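Local atomic coordinates of RavA (Legionella pneumophila str. Paris, PDB entry 6WO6), a protein that is an effector of the pathogen Legionella pneumophila, probably acting inside the host cell, with its precise biochemical role left open. Residues F279-P292 against S318-E330. The protein carries 2 engineered substitutions. Numbering follows the deposited sequence.
Sequences FSVDLCLEFAILFP and SRKLEMINGAAHE
K320 NZ, the ammonium end of an extended chain on helix 311-327, lies 3.9 Å from F279 CE2 while also making a salt bridge to D316 one turn earlier in its own helix. K320 CE comes to 4.2 Å from V281 CG2, and its CD also meets the F279 ring, which packs in turn against F273 and F274. From there helices 281-286 and 318-327, inclined at 34° with axes 9.2 Å apart at closest approach, run side by side, and the two chains draw closer from V281 and K320 to A288 and A328.

I324 fills the middle with two branches that go separate ways. With CG1 anti to its carbonyl carbon (chi1 -68°), CD1 reaches C284 CB at 3.5 Å, whereas CG2 sits over one face of the F291 ring, a CH-pi contact 3.7 Å from the centroid and displaced toward CG and CD1. The carbonyl oxygen of A288 lies at the edge of that same ring, in its plane.

On the flank, L285 uses a single methyl: CD2 lies 3.6 Å from A327 CB and also touches M323 CG. Three alanines and P292 close the far end, where A288 CB packs on A327 CB at 3.8 Å and P292 CG meets A328 CB. F287 points away into helix 246-265, and F291 also touches I261 of that helix.

No hydrogen bond crosses between 279-292 and 318-330. The last helix of this all-helical chain is therefore held against 279-292 mainly by apolar packing; K320, at one end, has its ammonium paired with D316, which would probably ease its placement beside F279.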
loop_
_atom_site.group_PDB
_atom_site.type_symbol
_atom_site.label_atom_id
_atom_site.label_comp_id
_atom_site.label_asym_id
_atom_site.label_seq_id
_atom_site.Cartn_x
_atom_site.Cartn_y
_atom_site.Cartn_z
ATOM N N PHE A 279 3.161 -37.942 -2.031
ATOM C CA PHE A 279 1.833 -37.812 -2.608
ATOM C C PHE A 279 0.836 -37.346 -1.558
ATOM O O PHE A 279 0.840 -37.823 -0.419
ATOM C CB PHE A 279 1.364 -39.135 -3.215
ATOM C CG PHE A 279 0.017 -39.047 -3.881
ATOM C CD1 PHE A 279 -0.102 -38.543 -5.166
ATOM C CD2 PHE A 279 -1.131 -39.461 -3.221
ATOM C CE1 PHE A 279 -1.340 -38.456 -5.786
ATOM C CE2 PHE A 279 -2.375 -39.375 -3.836
ATOM C CZ PHE A 279 -2.478 -38.872 -5.120
ATOM N N SER A 280 -0.023 -36.411 -1.955
ATOM C CA SER A 280 -1.043 -35.867 -1.067
ATOM C C SER A 280 -2.266 -35.524 -1.901
ATOM O O SER A 280 -2.160 -34.761 -2.865
ATOM C CB SER A 280 -0.528 -34.629 -0.330
ATOM O OG SER A 280 -1.562 -34.022 0.426
ATOM N N VAL A 281 -3.417 -36.093 -1.538
ATOM C CA VAL A 281 -4.661 -35.715 -2.201
ATOM C C VAL A 281 -4.997 -34.262 -1.899
ATOM O O VAL A 281 -5.483 -33.527 -2.767
ATOM C CB VAL A 281 -5.801 -36.662 -1.786
ATOM C CG1 VAL A 281 -7.094 -36.281 -2.485
ATOM C CG2 VAL A 281 -5.433 -38.102 -2.099
ATOM N N ASP A 282 -4.731 -33.820 -0.665
ATOM C CA ASP A 282 -4.961 -32.425 -0.302
ATOM C C ASP A 282 -4.153 -31.482 -1.188
ATOM O O ASP A 282 -4.663 -30.449 -1.636
ATOM C CB ASP A 282 -4.610 -32.205 1.170
ATOM C CG ASP A 282 -5.413 -33.090 2.101
ATOM O OD1 ASP A 282 -6.620 -33.282 1.849
ATOM O OD2 ASP A 282 -4.837 -33.597 3.087
ATOM N N LEU A 283 -2.890 -31.825 -1.453
ATOM C CA LEU A 283 -2.047 -30.973 -2.284
ATOM C C LEU A 283 -2.534 -30.948 -3.729
ATOM O O LEU A 283 -2.572 -29.883 -4.357
ATOM C CB LEU A 283 -0.595 -31.447 -2.208
ATOM C CG LEU A 283 0.421 -30.653 -3.031
ATOM C CD1 LEU A 283 0.386 -29.188 -2.642
ATOM C CD2 LEU A 283 1.818 -31.218 -2.851
ATOM N N CYS A 284 -2.913 -32.107 -4.274
ATOM C CA CYS A 284 -3.436 -32.144 -5.637
ATOM C C CYS A 284 -4.721 -31.333 -5.757
ATOM O O CYS A 284 -4.933 -30.639 -6.758
ATOM C CB CYS A 284 -3.673 -33.590 -6.072
ATOM S SG CYS A 284 -2.173 -34.585 -6.270
ATOM N N LEU A 285 -5.590 -31.406 -4.745
ATOM C CA LEU A 285 -6.826 -30.630 -4.776
ATOM C C LEU A 285 -6.545 -29.137 -4.659
ATOM O O LEU A 285 -7.180 -28.324 -5.343
ATOM C CB LEU A 285 -7.760 -31.082 -3.655
ATOM C CG LEU A 285 -8.365 -32.485 -3.720
ATOM C CD1 LEU A 285 -9.203 -32.754 -2.480
ATOM C CD2 LEU A 285 -9.193 -32.660 -4.979
ATOM N N GLU A 286 -5.596 -28.758 -3.798
ATOM C CA GLU A 286 -5.288 -27.346 -3.597
ATOM C C GLU A 286 -4.829 -26.684 -4.888
ATOM O O GLU A 286 -5.048 -25.484 -5.083
ATOM C CB GLU A 286 -4.219 -27.194 -2.513
ATOM C CG GLU A 286 -3.994 -25.767 -2.034
ATOM C CD GLU A 286 -2.938 -25.678 -0.943
ATOM O OE1 GLU A 286 -2.139 -26.628 -0.803
ATOM O OE2 GLU A 286 -2.908 -24.658 -0.223
ATOM N N PHE A 287 -4.206 -27.451 -5.782
ATOM C CA PHE A 287 -3.661 -26.950 -7.039
ATOM C C PHE A 287 -4.210 -27.744 -8.217
ATOM O O PHE A 287 -3.491 -28.054 -9.173
ATOM C CB PHE A 287 -2.136 -26.991 -7.016
ATOM C CG PHE A 287 -1.531 -26.178 -5.908
ATOM C CD1 PHE A 287 -1.966 -24.885 -5.662
ATOM C CD2 PHE A 287 -0.540 -26.711 -5.101
ATOM C CE1 PHE A 287 -1.411 -24.132 -4.637
ATOM C CE2 PHE A 287 0.018 -25.965 -4.074
ATOM C CZ PHE A 287 -0.418 -24.675 -3.842
ATOM N N ALA A 288 -5.506 -28.066 -8.167
ATOM C CA ALA A 288 -6.111 -28.923 -9.182
ATOM C C ALA A 288 -6.029 -28.309 -10.574
ATOM O O ALA A 288 -5.992 -29.040 -11.572
ATOM C CB ALA A 288 -7.566 -29.216 -8.814
ATOM N N ILE A 289 -5.980 -26.975 -10.659
ATOM C CA ILE A 289 -5.923 -26.285 -11.944
ATOM C C ILE A 289 -4.743 -26.756 -12.786
ATOM O O ILE A 289 -4.768 -26.630 -14.015
ATOM C CB ILE A 289 -5.868 -24.758 -11.715
ATOM C CG1 ILE A 289 -6.135 -24.000 -13.017
ATOM C CG2 ILE A 289 -4.526 -24.352 -11.126
ATOM C CD1 ILE A 289 -6.091 -22.498 -12.860
ATOM N N LEU A 290 -3.716 -27.322 -12.151
ATOM C CA LEU A 290 -2.546 -27.779 -12.892
ATOM C C LEU A 290 -2.853 -28.980 -13.779
ATOM O O LEU A 290 -2.196 -29.161 -14.810
ATOM C CB LEU A 290 -1.420 -28.131 -11.920
ATOM C CG LEU A 290 -0.598 -26.976 -11.359
ATOM C CD1 LEU A 290 0.342 -27.468 -10.275
ATOM C CD2 LEU A 290 0.179 -26.322 -12.481
ATOM N N PHE A 291 -3.841 -29.800 -13.414
ATOM C CA PHE A 291 -3.913 -31.146 -13.983
ATOM C C PHE A 291 -4.501 -31.233 -15.394
ATOM O O PHE A 291 -3.915 -31.923 -16.238
ATOM C CB PHE A 291 -4.679 -32.068 -13.032
ATOM C CG PHE A 291 -3.875 -32.491 -11.840
ATOM C CD1 PHE A 291 -3.756 -31.660 -10.737
ATOM C CD2 PHE A 291 -3.215 -33.705 -11.833
ATOM C CE1 PHE A 291 -3.009 -32.044 -9.642
ATOM C CE2 PHE A 291 -2.462 -34.095 -10.741
ATOM C CZ PHE A 291 -2.359 -33.266 -9.644
ATOM N N PRO A 292 -5.637 -30.588 -15.703
ATOM C CA PRO A 292 -6.180 -30.729 -17.069
ATOM C C PRO A 292 -5.211 -30.313 -18.164
ATOM O O PRO A 292 -5.143 -30.978 -19.205
ATOM C CB PRO A 292 -7.426 -29.834 -17.041
ATOM C CG PRO A 292 -7.837 -29.822 -15.616
ATOM C CD PRO A 292 -6.551 -29.813 -14.841
ATOM N N SER A 318 -7.735 -44.135 -10.493
ATOM C CA SER A 318 -8.694 -43.480 -11.380
ATOM C C SER A 318 -9.696 -42.642 -10.593
ATOM O O SER A 318 -10.086 -41.553 -11.036
ATOM C CB SER A 318 -9.409 -44.519 -12.242
ATOM O OG SER A 318 -9.783 -45.643 -11.469
ATOM N N ARG A 319 -10.116 -43.125 -9.421
ATOM C CA ARG A 319 -11.002 -42.345 -8.560
ATOM C C ARG A 319 -10.352 -41.027 -8.161
ATOM O O ARG A 319 -10.972 -39.957 -8.251
ATOM C CB ARG A 319 -11.360 -43.165 -7.320
ATOM C CG ARG A 319 -12.830 -43.161 -6.946
ATOM C CD ARG A 319 -13.200 -44.487 -6.293
ATOM N NE ARG A 319 -12.262 -44.847 -5.231
ATOM C CZ ARG A 319 -11.978 -46.096 -4.872
ATOM N NH1 ARG A 319 -12.552 -47.115 -5.497
ATOM N NH2 ARG A 319 -11.110 -46.328 -3.894
ATOM N N LYS A 320 -9.097 -41.090 -7.705
ATOM C CA LYS A 320 -8.396 -39.875 -7.306
ATOM C C LYS A 320 -8.239 -38.914 -8.478
ATOM O O LYS A 320 -8.395 -37.698 -8.316
ATOM C CB LYS A 320 -7.034 -40.223 -6.708
ATOM C CG LYS A 320 -7.115 -40.863 -5.334
ATOM C CD LYS A 320 -5.748 -41.310 -4.849
ATOM C CE LYS A 320 -5.849 -42.064 -3.530
ATOM N NZ LYS A 320 -4.515 -42.525 -3.046
ATOM N N LEU A 321 -7.997 -39.428 -9.667
ATOM C CA LEU A 321 -7.780 -38.495 -10.792
ATOM C C LEU A 321 -9.082 -37.807 -11.187
ATOM O O LEU A 321 -9.031 -36.670 -11.615
ATOM C CB LEU A 321 -7.203 -39.285 -11.963
ATOM C CG LEU A 321 -5.726 -39.622 -11.844
ATOM C CD1 LEU A 321 -5.209 -40.201 -13.143
ATOM C CD2 LEU A 321 -4.934 -38.395 -11.460
ATOM N N GLU A 322 -10.202 -38.498 -11.060
ATOM C CA GLU A 322 -11.507 -37.939 -11.481
ATOM C C GLU A 322 -11.946 -36.897 -10.461
ATOM O O GLU A 322 -12.572 -35.916 -10.848
ATOM C CB GLU A 322 -12.520 -39.073 -11.604
ATOM C CG GLU A 322 -13.946 -38.611 -11.835
ATOM C CD GLU A 322 -15.010 -39.491 -11.202
ATOM O OE1 GLU A 322 -15.003 -39.635 -9.967
ATOM O OE2 GLU A 322 -15.839 -40.031 -11.946
ATOM N N MET A 323 -11.614 -37.136 -9.201
ATOM C CA MET A 323 -11.915 -36.157 -8.139
ATOM C C MET A 323 -11.030 -34.932 -8.330
ATOM O O MET A 323 -11.535 -33.828 -8.194
ATOM C CB MET A 323 -11.619 -36.759 -6.772
ATOM C CG MET A 323 -11.196 -35.744 -5.771
ATOM S SD MET A 323 -11.750 -36.303 -4.182
ATOM C CE MET A 323 -13.497 -36.482 -4.512
ATOM N N ILE A 324 -9.746 -35.136 -8.605
ATOM C CA ILE A 324 -8.878 -33.982 -8.821
ATOM C C ILE A 324 -9.363 -33.168 -10.013
ATOM O O ILE A 324 -9.377 -31.932 -9.976
ATOM C CB ILE A 324 -7.419 -34.436 -9.004
ATOM C CG1 ILE A 324 -6.868 -35.001 -7.695
ATOM C CG2 ILE A 324 -6.563 -33.285 -9.496
ATOM C CD1 ILE A 324 -5.654 -35.873 -7.880
ATOM N N ASN A 325 -9.775 -33.848 -11.087
ATOM C CA ASN A 325 -10.298 -33.134 -12.248
ATOM C C ASN A 325 -11.600 -32.416 -11.915
ATOM O O ASN A 325 -11.867 -31.328 -12.438
ATOM C CB ASN A 325 -10.495 -34.104 -13.413
ATOM C CG ASN A 325 -9.926 -33.573 -14.710
ATOM O OD1 ASN A 325 -8.740 -33.748 -14.997
ATOM N ND2 ASN A 325 -10.766 -32.912 -15.502
ATOM N N GLY A 326 -12.423 -33.008 -11.046
ATOM C CA GLY A 326 -13.631 -32.332 -10.604
ATOM C C GLY A 326 -13.353 -31.109 -9.755
ATOM O O GLY A 326 -14.114 -30.138 -9.794
ATOM N N ALA A 327 -12.272 -31.136 -8.973
ATOM C CA ALA A 327 -11.887 -29.955 -8.208
ATOM C C ALA A 327 -11.431 -28.825 -9.121
ATOM O O ALA A 327 -11.599 -27.648 -8.784
ATOM C CB ALA A 327 -10.789 -30.306 -7.205
ATOM N N ALA A 328 -10.846 -29.159 -10.269
ATOM C CA ALA A 328 -10.639 -28.176 -11.317
ATOM C C ALA A 328 -11.990 -27.784 -11.916
ATOM O O ALA A 328 -13.037 -28.339 -11.571
ATOM C CB ALA A 328 -9.690 -28.723 -12.380
ATOM N N HIS A 329 -11.967 -26.818 -12.835
ATOM C CA HIS A 329 -13.193 -26.185 -13.326
ATOM C C HIS A 329 -14.001 -25.624 -12.157
ATOM O O HIS A 329 -15.228 -25.718 -12.119
ATOM C CB HIS A 329 -14.041 -27.149 -14.162
ATOM C CG HIS A 329 -13.239 -28.068 -15.030
ATOM N ND1 HIS A 329 -13.089 -29.410 -14.752
ATOM C CD2 HIS A 329 -12.542 -27.840 -16.168
ATOM C CE1 HIS A 329 -12.336 -29.969 -15.683
ATOM N NE2 HIS A 329 -11.989 -29.037 -16.553
ATOM N N GLU A 330 -13.293 -25.056 -11.185
ATOM C CA GLU A 330 -13.902 -24.468 -9.999
ATOM C C GLU A 330 -12.987 -23.388 -9.435
ATOM O O GLU A 330 -11.805 -23.327 -9.780
ATOM C CB GLU A 330 -14.177 -25.535 -8.935
ATOM C CG GLU A 330 -15.645 -25.892 -8.759
ATOM C CD GLU A 330 -15.880 -26.813 -7.575
ATOM O OE1 GLU A 330 -14.889 -27.296 -6.985
ATOM O OE2 GLU A 330 -17.057 -27.050 -7.229
#